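Local coordinates for beta-lactamase-related domain-containing protein (PDB 5TGF) that is probably a serine beta-lactamase-like hydrolase of the penicillin-binding protein superfamily, its substrate not established, and can bind calcium, at residues Y8-S18 / K35-Y45; L125-L135 / L150-E160. All coordinates share one frame; numbering follows the deposited sequence.

Contact 1. Residues Y8-S18 / K35-Y45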
loop_
_atom_site.group_PDB
_atom_site.type_symbol
_atom_site.label_atom_id
_atom_site.label_comp_id
_atom_site.label_asym_id
_atom_site.label_seq_id
_atom_site.Cartn_x
_atom_site.Cartn_y
_atom_site.Cartn_z
ATOM N N TYR A 8 -9.821 -22.898 15.745
ATOM C CA TYR A 8 -9.656 -23.031 14.311
ATOM C C TYR A 8 -8.504 -23.949 14.023
ATOM O O TYR A 8 -7.614 -24.084 14.864
ATOM C CB TYR A 8 -9.354 -21.651 13.735
ATOM C CG TYR A 8 -10.399 -20.628 14.108
ATOM C CD1 TYR A 8 -11.529 -20.478 13.343
ATOM C CD2 TYR A 8 -10.263 -19.840 15.249
ATOM C CE1 TYR A 8 -12.492 -19.536 13.659
ATOM C CE2 TYR A 8 -11.220 -18.882 15.562
ATOM C CZ TYR A 8 -12.327 -18.745 14.744
ATOM O OH TYR A 8 -13.309 -17.843 15.040
ATOM N N ASP A 9 -8.485 -24.564 12.845
ATOM C CA ASP A 9 -7.321 -25.352 12.443
ATOM C C ASP A 9 -6.507 -24.611 11.381
ATOM O O ASP A 9 -6.923 -24.549 10.237
ATOM C CB ASP A 9 -7.752 -26.733 11.930
ATOM C CG ASP A 9 -6.577 -27.627 11.541
ATOM O OD1 ASP A 9 -5.381 -27.254 11.673
ATOM O OD2 ASP A 9 -6.871 -28.736 11.051
ATOM N N PHE A 10 -5.342 -24.076 11.771
ATOM C CA PHE A 10 -4.491 -23.284 10.866
ATOM C C PHE A 10 -3.430 -24.094 10.098
ATOM O O PHE A 10 -2.633 -23.531 9.386
ATOM C CB PHE A 10 -3.841 -22.127 11.633
ATOM C CG PHE A 10 -4.719 -20.928 11.733
ATOM C CD1 PHE A 10 -4.732 -19.982 10.710
ATOM C CD2 PHE A 10 -5.609 -20.800 12.768
ATOM C CE1 PHE A 10 -5.619 -18.925 10.734
ATOM C CE2 PHE A 10 -6.474 -19.721 12.825
ATOM C CZ PHE A 10 -6.498 -18.790 11.778
ATOM N N THR A 11 -3.492 -25.421 10.160
ATOM C CA THR A 11 -2.596 -26.260 9.410
ATOM C C THR A 11 -2.497 -25.944 7.909
ATOM O O THR A 11 -1.399 -25.956 7.366
ATOM C CB THR A 11 -2.982 -27.748 9.574
ATOM O OG1 THR A 11 -2.895 -28.070 10.951
ATOM C CG2 THR A 11 -2.052 -28.635 8.809
ATOM N N PRO A 12 -3.634 -25.726 7.221
ATOM C CA PRO A 12 -3.493 -25.484 5.787
ATOM C C PRO A 12 -2.654 -24.206 5.469
ATOM O O PRO A 12 -1.902 -24.182 4.486
ATOM C CB PRO A 12 -4.935 -25.353 5.309
ATOM C CG PRO A 12 -5.747 -26.053 6.347
ATOM C CD PRO A 12 -5.052 -25.752 7.631
ATOM N N LEU A 13 -2.773 -23.170 6.298
ATOM C CA LEU A 13 -1.987 -21.951 6.096
ATOM C C LEU A 13 -0.510 -22.232 6.382
ATOM O O LEU A 13 0.369 -21.883 5.597
ATOM C CB LEU A 13 -2.506 -20.837 7.000
ATOM C CG LEU A 13 -1.792 -19.495 6.936
ATOM C CD1 LEU A 13 -1.953 -18.921 5.537
ATOM C CD2 LEU A 13 -2.341 -18.527 7.982
ATOM N N ASP A 14 -0.242 -22.888 7.517
ATOM C CA ASP A 14 1.135 -23.215 7.910
ATOM C C ASP A 14 1.796 -24.103 6.843
ATOM O O ASP A 14 2.985 -23.953 6.535
ATOM C CB ASP A 14 1.116 -23.886 9.288
ATOM C CG ASP A 14 2.519 -24.177 9.842
ATOM O OD1 ASP A 14 3.427 -23.313 9.755
ATOM O OD2 ASP A 14 2.674 -25.255 10.461
ATOM N N SER A 15 1.020 -24.981 6.208
ATOM C CA SER A 15 1.601 -25.893 5.223
ATOM C C SER A 15 2.032 -25.109 4.010
ATOM O O SER A 15 3.078 -25.379 3.429
ATOM C CB SER A 15 0.622 -26.994 4.787
ATOM O OG SER A 15 0.452 -27.954 5.807
ATOM N N ILE A 16 1.214 -24.145 3.614
ATOM C CA ILE A 16 1.529 -23.368 2.410
ATOM C C ILE A 16 2.789 -22.525 2.651
ATOM O O ILE A 16 3.685 -22.499 1.826
ATOM C CB ILE A 16 0.352 -22.473 1.992
ATOM C CG1 ILE A 16 -0.816 -23.343 1.505
ATOM C CG2 ILE A 16 0.789 -21.487 0.903
ATOM C CD1 ILE A 16 -2.135 -22.581 1.331
ATOM N N ILE A 17 2.858 -21.858 3.787
ATOM C CA ILE A 17 4.023 -21.016 4.071
ATOM C C ILE A 17 5.304 -21.876 4.230
ATOM O O ILE A 17 6.363 -21.532 3.710
ATOM C CB ILE A 17 3.798 -20.140 5.317
ATOM C CG1 ILE A 17 2.607 -19.206 5.089
ATOM C CG2 ILE A 17 5.037 -19.342 5.652
ATOM C CD1 ILE A 17 2.146 -18.440 6.308
ATOM N N SER A 18 5.183 -23.017 4.902
ATOM C CA SER A 18 6.337 -23.897 5.103
ATOM C C SER A 18 6.874 -24.407 3.776
ATOM O O SER A 18 8.098 -24.489 3.585
ATOM C CB SER A 18 5.972 -25.070 6.035
ATOM O OG SER A 18 5.632 -24.589 7.318
ATOM N N LYS A 35 -8.627 -11.977 14.381
ATOM C CA LYS A 35 -10.077 -12.027 14.083
ATOM C C LYS A 35 -10.845 -11.477 15.258
ATOM O O LYS A 35 -10.608 -11.881 16.406
ATOM C CB LYS A 35 -10.564 -13.434 13.759
ATOM C CG LYS A 35 -12.082 -13.516 13.560
ATOM C CD LYS A 35 -12.503 -14.937 13.223
ATOM C CE LYS A 35 -13.868 -15.023 12.538
ATOM N NZ LYS A 35 -14.959 -14.580 13.421
ATOM N N ASN A 36 -11.705 -10.500 14.977
ATOM C CA ASN A 36 -12.487 -9.845 16.020
ATOM C C ASN A 36 -11.581 -9.469 17.217
ATOM O O ASN A 36 -11.919 -9.731 18.366
ATOM C CB ASN A 36 -13.682 -10.746 16.434
ATOM C CG ASN A 36 -14.657 -11.008 15.274
ATOM O OD1 ASN A 36 -15.056 -12.145 15.041
ATOM N ND2 ASN A 36 -15.011 -9.968 14.529
ATOM N N ASP A 37 -10.397 -8.933 16.895
ATOM C CA ASP A 37 -9.376 -8.477 17.868
ATOM C C ASP A 37 -8.720 -9.542 18.767
ATOM O O ASP A 37 -8.084 -9.197 19.752
ATOM C CB ASP A 37 -9.944 -7.340 18.713
ATOM C CG ASP A 37 -10.335 -6.153 17.862
ATOM O OD1 ASP A 37 -9.478 -5.712 17.048
ATOM O OD2 ASP A 37 -11.504 -5.720 17.943
ATOM N N SER A 38 -8.807 -10.816 18.389
ATOM C CA SER A 38 -7.995 -11.858 19.022
ATOM C C SER A 38 -6.979 -12.355 18.004
ATOM O O SER A 38 -7.347 -12.721 16.895
ATOM C CB SER A 38 -8.862 -13.053 19.456
ATOM O OG SER A 38 -9.986 -12.630 20.189
ATOM N N VAL A 39 -5.750 -12.548 18.442
ATOM C CA VAL A 39 -4.741 -13.133 17.582
ATOM C C VAL A 39 -5.008 -14.629 17.384
ATOM O O VAL A 39 -4.858 -15.404 18.313
ATOM C CB VAL A 39 -3.331 -12.902 18.149
ATOM C CG1 VAL A 39 -2.298 -13.648 17.328
ATOM C CG2 VAL A 39 -3.017 -11.410 18.171
ATOM N N LEU A 40 -5.373 -15.044 16.177
ATOM C CA LEU A 40 -5.680 -16.464 15.903
ATOM C C LEU A 40 -4.472 -17.286 15.514
ATOM O O LEU A 40 -4.462 -18.490 15.696
ATOM C CB LEU A 40 -6.719 -16.593 14.791
ATOM C CG LEU A 40 -8.104 -15.999 15.028
ATOM C CD1 LEU A 40 -9.059 -16.623 14.021
ATOM C CD2 LEU A 40 -8.610 -16.225 16.456
ATOM N N PHE A 41 -3.492 -16.661 14.882
ATOM C CA PHE A 41 -2.336 -17.372 14.375
ATOM C C PHE A 41 -1.197 -16.387 14.205
ATOM O O PHE A 41 -1.373 -15.330 13.617
ATOM C CB PHE A 41 -2.668 -18.057 13.049
ATOM C CG PHE A 41 -1.565 -18.921 12.533
ATOM C CD1 PHE A 41 -1.302 -20.164 13.106
ATOM C CD2 PHE A 41 -0.784 -18.506 11.476
ATOM C CE1 PHE A 41 -0.267 -20.954 12.609
ATOM C CE2 PHE A 41 0.244 -19.290 10.991
ATOM C CZ PHE A 41 0.490 -20.522 11.537
ATOM N N GLU A 42 -0.032 -16.747 14.752
ATOM C CA GLU A 42 1.156 -15.892 14.698
ATOM C C GLU A 42 2.371 -16.789 14.758
ATOM O O GLU A 42 2.491 -17.605 15.668
ATOM C CB GLU A 42 1.160 -14.906 15.870
ATOM C CG GLU A 42 2.115 -13.734 15.727
ATOM C CD GLU A 42 1.918 -12.686 16.819
ATOM O OE1 GLU A 42 1.793 -13.056 18.009
ATOM O OE2 GLU A 42 1.854 -11.482 16.484
ATOM N N LYS A 43 3.254 -16.683 13.765
ATOM C CA LYS A 43 4.352 -17.628 13.617
ATOM C C LYS A 43 5.446 -17.014 12.778
ATOM O O LYS A 43 5.168 -16.299 11.791
ATOM C CB LYS A 43 3.889 -18.900 12.928
ATOM C CG LYS A 43 4.950 -19.987 12.900
ATOM C CD LYS A 43 4.408 -21.324 12.445
ATOM C CE LYS A 43 5.520 -22.349 12.409
ATOM N NZ LYS A 43 5.058 -23.636 11.808
ATOM N N ALA A 44 6.685 -17.273 13.174
ATOM C CA ALA A 44 7.832 -16.838 12.393
ATOM C C ALA A 44 8.529 -18.056 11.808
ATOM O O ALA A 44 8.482 -19.140 12.376
ATOM C CB ALA A 44 8.767 -16.008 13.255
ATOM N N TYR A 45 9.111 -17.891 10.629
ATOM C CA TYR A 45 9.750 -18.979 9.871
ATOM C C TYR A 45 11.181 -18.592 9.531
ATOM O O TYR A 45 11.520 -17.410 9.385
ATOM C CB TYR A 45 8.998 -19.229 8.560
ATOM C CG TYR A 45 7.563 -19.677 8.719
ATOM C CD1 TYR A 45 6.562 -18.765 9.041
ATOM C CD2 TYR A 45 7.197 -21.016 8.553
ATOM C CE1 TYR A 45 5.243 -19.157 9.177
ATOM C CE2 TYR A 45 5.873 -21.417 8.715
ATOM C CZ TYR A 45 4.899 -20.486 9.035
ATOM O OH TYR A 45 3.554 -20.839 9.196
#

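Contact 2. Residues L125-L135 / L150-E160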
loop_
_atom_site.group_PDB
_atom_site.type_symbol
_atom_site.label_atom_id
_atom_site.label_comp_id
_atom_site.label_asym_id
_atom_site.label_seq_id
_atom_site.Cartn_x
_atom_site.Cartn_y
_atom_site.Cartn_z
ATOM N N LEU A 125 11.573 14.853 -1.274
ATOM C CA LEU A 125 10.546 14.922 -2.284
ATOM C C LEU A 125 10.598 16.184 -3.142
ATOM O O LEU A 125 10.210 16.160 -4.310
ATOM C CB LEU A 125 9.177 14.734 -1.655
ATOM C CG LEU A 125 8.923 13.368 -1.042
ATOM C CD1 LEU A 125 7.472 13.338 -0.561
ATOM C CD2 LEU A 125 9.213 12.247 -2.037
ATOM N N ASP A 126 11.105 17.289 -2.589
ATOM C CA ASP A 126 11.204 18.489 -3.407
ATOM C C ASP A 126 12.098 18.298 -4.625
ATOM O O ASP A 126 11.744 18.731 -5.729
ATOM C CB ASP A 126 11.608 19.725 -2.585
ATOM C CG ASP A 126 13.018 19.652 -1.998
ATOM O OD1 ASP A 126 13.678 18.585 -1.973
ATOM O OD2 ASP A 126 13.448 20.701 -1.465
ATOM N N SER A 127 13.222 17.600 -4.442
ATOM C CA SER A 127 14.093 17.229 -5.565
ATOM C C SER A 127 13.434 16.197 -6.512
ATOM O O SER A 127 13.544 16.293 -7.736
ATOM C CB SER A 127 15.411 16.650 -5.034
ATOM O OG SER A 127 16.109 17.586 -4.254
ATOM N N ALA A 128 12.736 15.225 -5.943
ATOM C CA ALA A 128 12.029 14.220 -6.777
ATOM C C ALA A 128 11.030 14.886 -7.687
ATOM O O ALA A 128 10.936 14.537 -8.855
ATOM C CB ALA A 128 11.324 13.186 -5.925
ATOM N N VAL A 129 10.256 15.816 -7.145
ATOM C CA VAL A 129 9.146 16.397 -7.884
ATOM C C VAL A 129 9.596 17.361 -8.997
ATOM O O VAL A 129 8.951 17.453 -10.031
ATOM C CB VAL A 129 8.147 17.075 -6.919
ATOM C CG1 VAL A 129 7.174 17.933 -7.688
ATOM C CG2 VAL A 129 7.402 16.037 -6.118
ATOM N N THR A 130 10.713 18.047 -8.789
ATOM C CA THR A 130 11.368 18.816 -9.859
ATOM C C THR A 130 11.723 17.964 -11.069
ATOM O O THR A 130 11.482 18.362 -12.209
ATOM C CB THR A 130 12.637 19.522 -9.340
ATOM O OG1 THR A 130 12.272 20.369 -8.248
ATOM C CG2 THR A 130 13.258 20.396 -10.455
ATOM N N GLU A 131 12.263 16.775 -10.851
ATOM C CA GLU A 131 12.547 15.877 -11.979
ATOM C C GLU A 131 11.262 15.345 -12.632
ATOM O O GLU A 131 11.162 15.290 -13.864
ATOM C CB GLU A 131 13.433 14.727 -11.575
ATOM C CG GLU A 131 13.720 13.793 -12.752
ATOM C CD GLU A 131 15.003 13.010 -12.620
ATOM O OE1 GLU A 131 15.580 12.995 -11.499
ATOM O OE2 GLU A 131 15.424 12.390 -13.629
ATOM N N ILE A 132 10.255 15.013 -11.823
ATOM C CA ILE A 132 9.005 14.505 -12.380
ATOM C C ILE A 132 8.292 15.592 -13.218
ATOM O O ILE A 132 7.647 15.286 -14.223
ATOM C CB ILE A 132 8.092 13.948 -11.274
ATOM C CG1 ILE A 132 8.769 12.746 -10.608
ATOM C CG2 ILE A 132 6.697 13.601 -11.831
ATOM C CD1 ILE A 132 8.231 12.482 -9.214
ATOM N N LEU A 133 8.455 16.847 -12.826
ATOM C CA LEU A 133 7.794 17.968 -13.508
ATOM C C LEU A 133 8.192 18.032 -14.987
ATOM O O LEU A 133 7.381 18.390 -15.810
ATOM C CB LEU A 133 8.107 19.293 -12.804
ATOM C CG LEU A 133 7.648 20.595 -13.491
ATOM C CD1 LEU A 133 6.145 20.618 -13.681
ATOM C CD2 LEU A 133 8.104 21.792 -12.696
ATOM N N SER A 134 9.417 17.632 -15.316
ATOM C CA SER A 134 9.930 17.672 -16.694
ATOM C C SER A 134 9.329 16.615 -17.628
ATOM O O SER A 134 9.473 16.726 -18.823
ATOM C CB SER A 134 11.466 17.536 -16.688
ATOM O OG SER A 134 11.851 16.196 -16.361
ATOM N N LEU A 135 8.641 15.607 -17.095
ATOM C CA LEU A 135 8.212 14.451 -17.883
ATOM C C LEU A 135 6.818 14.658 -18.471
ATOM O O LEU A 135 5.886 15.062 -17.788
ATOM C CB LEU A 135 8.202 13.167 -17.025
ATOM C CG LEU A 135 9.546 12.731 -16.416
ATOM C CD1 LEU A 135 9.336 11.571 -15.443
ATOM C CD2 LEU A 135 10.592 12.400 -17.482
ATOM N N LEU A 150 5.786 7.359 -9.505
ATOM C CA LEU A 150 6.081 8.795 -9.535
ATOM C C LEU A 150 4.953 9.676 -9.026
ATOM O O LEU A 150 5.223 10.686 -8.383
ATOM C CB LEU A 150 6.520 9.250 -10.939
ATOM C CG LEU A 150 7.755 8.555 -11.534
ATOM C CD1 LEU A 150 8.099 9.175 -12.883
ATOM C CD2 LEU A 150 8.926 8.700 -10.584
ATOM N N ALA A 151 3.706 9.366 -9.370
ATOM C CA ALA A 151 2.597 10.210 -8.970
ATOM C C ALA A 151 2.485 10.355 -7.476
ATOM O O ALA A 151 2.176 11.440 -6.977
ATOM C CB ALA A 151 1.283 9.706 -9.549
HETATM N N MSE A 152 2.794 9.296 -6.735
HETATM C CA MSE A 152 2.703 9.364 -5.275
HETATM C C MSE A 152 3.771 10.246 -4.701
HETATM O O MSE A 152 3.619 10.749 -3.595
HETATM C CB MSE A 152 2.649 7.972 -4.639
HETATM C CG MSE A 152 1.272 7.389 -4.965
HETATM SE SE MSE A 152 1.099 5.603 -4.170
HETATM C CE MSE A 152 1.691 5.964 -2.339
ATOM N N GLN A 153 4.888 10.419 -5.422
ATOM C CA GLN A 153 5.902 11.400 -4.992
ATOM C C GLN A 153 5.323 12.791 -4.949
ATOM O O GLN A 153 5.563 13.538 -4.011
ATOM C CB GLN A 153 7.138 11.404 -5.890
ATOM C CG GLN A 153 7.834 10.082 -6.026
ATOM C CD GLN A 153 8.567 9.680 -4.778
ATOM O OE1 GLN A 153 7.984 9.085 -3.862
ATOM N NE2 GLN A 153 9.854 9.987 -4.731
ATOM N N ILE A 154 4.539 13.126 -5.959
ATOM C CA ILE A 154 3.872 14.428 -6.021
ATOM C C ILE A 154 2.864 14.554 -4.879
ATOM O O ILE A 154 2.850 15.578 -4.184
ATOM C CB ILE A 154 3.165 14.631 -7.359
ATOM C CG1 ILE A 154 4.169 14.542 -8.524
ATOM C CG2 ILE A 154 2.428 15.959 -7.398
ATOM C CD1 ILE A 154 3.499 14.783 -9.858
ATOM N N ALA A 155 2.053 13.518 -4.667
ATOM C CA ALA A 155 1.096 13.485 -3.557
ATOM C C ALA A 155 1.781 13.727 -2.225
ATOM O O ALA A 155 1.314 14.545 -1.413
ATOM C CB ALA A 155 0.321 12.158 -3.520
ATOM N N GLY A 156 2.884 13.023 -1.991
ATOM C CA GLY A 156 3.651 13.218 -0.791
ATOM C C GLY A 156 4.166 14.651 -0.618
ATOM O O GLY A 156 4.175 15.176 0.493
ATOM N N ARG A 157 4.641 15.262 -1.709
ATOM C CA ARG A 157 5.148 16.630 -1.663
ATOM C C ARG A 157 4.022 17.626 -1.337
ATOM O O ARG A 157 4.264 18.622 -0.641
ATOM C CB ARG A 157 5.804 17.002 -2.976
ATOM C CG ARG A 157 6.423 18.400 -3.033
ATOM C CD ARG A 157 7.531 18.592 -2.052
ATOM N NE ARG A 157 7.948 20.009 -2.030
ATOM C CZ ARG A 157 8.303 20.685 -0.947
ATOM N NH1 ARG A 157 8.371 20.106 0.242
ATOM N NH2 ARG A 157 8.617 21.970 -1.060
HETATM N N MSE A 158 2.801 17.355 -1.783
HETATM C CA MSE A 158 1.700 18.260 -1.489
HETATM C C MSE A 158 1.430 18.240 0.020
HETATM O O MSE A 158 1.203 19.305 0.621
HETATM C CB MSE A 158 0.428 17.945 -2.253
HETATM C CG MSE A 158 0.527 18.133 -3.769
HETATM SE SE MSE A 158 -0.952 17.252 -4.700
HETATM C CE MSE A 158 -2.482 18.436 -4.312
ATOM N N ALA A 159 1.557 17.060 0.650
ATOM C CA ALA A 159 1.369 16.954 2.095
ATOM C C ALA A 159 2.490 17.673 2.855
ATOM O O ALA A 159 2.222 18.350 3.872
ATOM C CB ALA A 159 1.237 15.500 2.527
ATOM N N GLU A 160 3.715 17.583 2.340
ATOM C CA GLU A 160 4.863 18.256 2.926
ATOM C C GLU A 160 4.637 19.781 2.978
ATOM O O GLU A 160 4.934 20.421 3.986
ATOM C CB GLU A 160 6.157 17.991 2.159
ATOM C CG GLU A 160 6.732 16.607 2.315
ATOM C CD GLU A 160 8.118 16.445 1.690
ATOM O OE1 GLU A 160 8.551 17.295 0.872
ATOM O OE2 GLU A 160 8.812 15.455 2.026
HETATM O O HOH W 1 11.100 14.559 1.701
HETATM O O HOH W 2 11.229 17.611 0.447
#

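Contact 1. Residues Y8-S18 / K35-Y45
Asp14 OD1 is gripped from two sides by residues of strand 38-46. Tyr45 OH donates to the anti lone pair of Asp14 OD1 at 2.5 Å, while Lys43 NZ comes from the syn side, somewhat out of the carboxylate plane, closing a salt bridge of 2.6 Å to the same oxygen. Two donors on one oxygen would be expected to favour the charged carboxylate. Asp14 gets there because its CG is anti to the backbone N (chi1 -176°), which carries the carboxylate from the flank of the helix towards the strand; Lys43 arrives fully extended and crosses it at about a right angle. The Tyr45 ring is fixed on a second side by Ile17, whose CG2 sits over the centre of one face, 3.5 Å from the Tyr45 ring centroid, and Ser18 OG lies at the ring edge, 3.5 Å from Tyr45 CE2. That hydroxyl also bonds back to the carbonyl of Asp14.

Towards the N terminus the contact becomes apolar. Phe41 CB rests over the middle of the Phe10 face, and the two rings, near parallel with planes 11° apart, are so displaced that little of one lies above the other. Phe41 CD2 meets Leu13 CD2 at 3.8 Å. Leu40 puts CB against Phe10 CE2 and CD1 over one face of Tyr8, 3.5 Å from Tyr8 CE2. Leu40 and Phe41, neighbours in the strand, both turn towards segment 8-18, at a classic beta bulge opposite Val33. Helix 328-337 adds Ile336 against Phe10 and Val337 against Leu40. This is the N-terminal helix packed nearly parallel (17°) along the edge strand of the antiparallel sheet, as in the alpha/beta domain of the serine beta-lactamase fold.

Contact 2. Residues L125-L135 / L150-E160
Leu125 drives into helix 150-163 as a knob among Gln153, Gly156, Arg157 and Glu160. Its CB lies against the Glu160 carboxylate, 3.7 Å from Glu160 OE1, and CG keeps beside the other oxygen. Beyond CG the branches part: CD1 reaches the backbone at Gly156, 3.6 Å from Gly156 C, where the lack of a side chain lets it come so close, while CD2 meets the amide of Gln153 at 3.6 Å from Gln153 NE2. In Gln153 the bend at chi2 (-72°) brings NE2 against Ala128 CB as well as Leu125 CD2; the amide also makes weak hydrogen bonds to Asp120 and Leu199.

Water 1 and water 2 join the two helices at this end: each accepts from a backbone N-H (Leu125, Asp126) and lies within hydrogen-bonding distance of one Glu160 oxygen, OE2 and OE1 respectively. Glu160 is held further by Phe167 N at OE2 and by Arg157, whose NH1 makes a salt bridge of 2.9 Å to Glu160 OE1. One face of the Arg157 guanidinium is covered by Asp126 CB, 3.7 Å from Arg157 NE, and Arg157 CB packs on Val129 CG2.

At the other end Ile132 spreads its branches, CD1 to Gln153 CB at 3.7 Å and CG2 to Ile154 CD1 at 3.9 Å, and Leu135 CD1 meets Leu150 CD1. The far side of helix 150-163 is covered by helices 60-74 and 100-103. Segments 125-133 and 150-160 cross at -131°, axes 9.2 Å apart at the closest: ordinary helix-helix packing, a knob (Leu125) set into the hole at Gly156, within what is probably the all-helical part of the beta-lactamase fold.

From the N terminus, contact 1 comes first: helix 11-22 leads into strand 28-35, the chain turns back, and strand 38-46 returns beside the helix, so the contact closes a short helix-strand-strand unit. The chain then passes through helices 60-74, 83-86 and 100-103 before contact 2 closes a second local loop, in which residues 136-149, with neither helix nor strand, lie between the two segments. The contacts are in series and neither nest nor cross. Their centres lie 40 Å apart on opposite sides of the chain's centre: contact 1 ties the N-terminal helix to the sheet edge, and contact 2 joins two helices of the helical region.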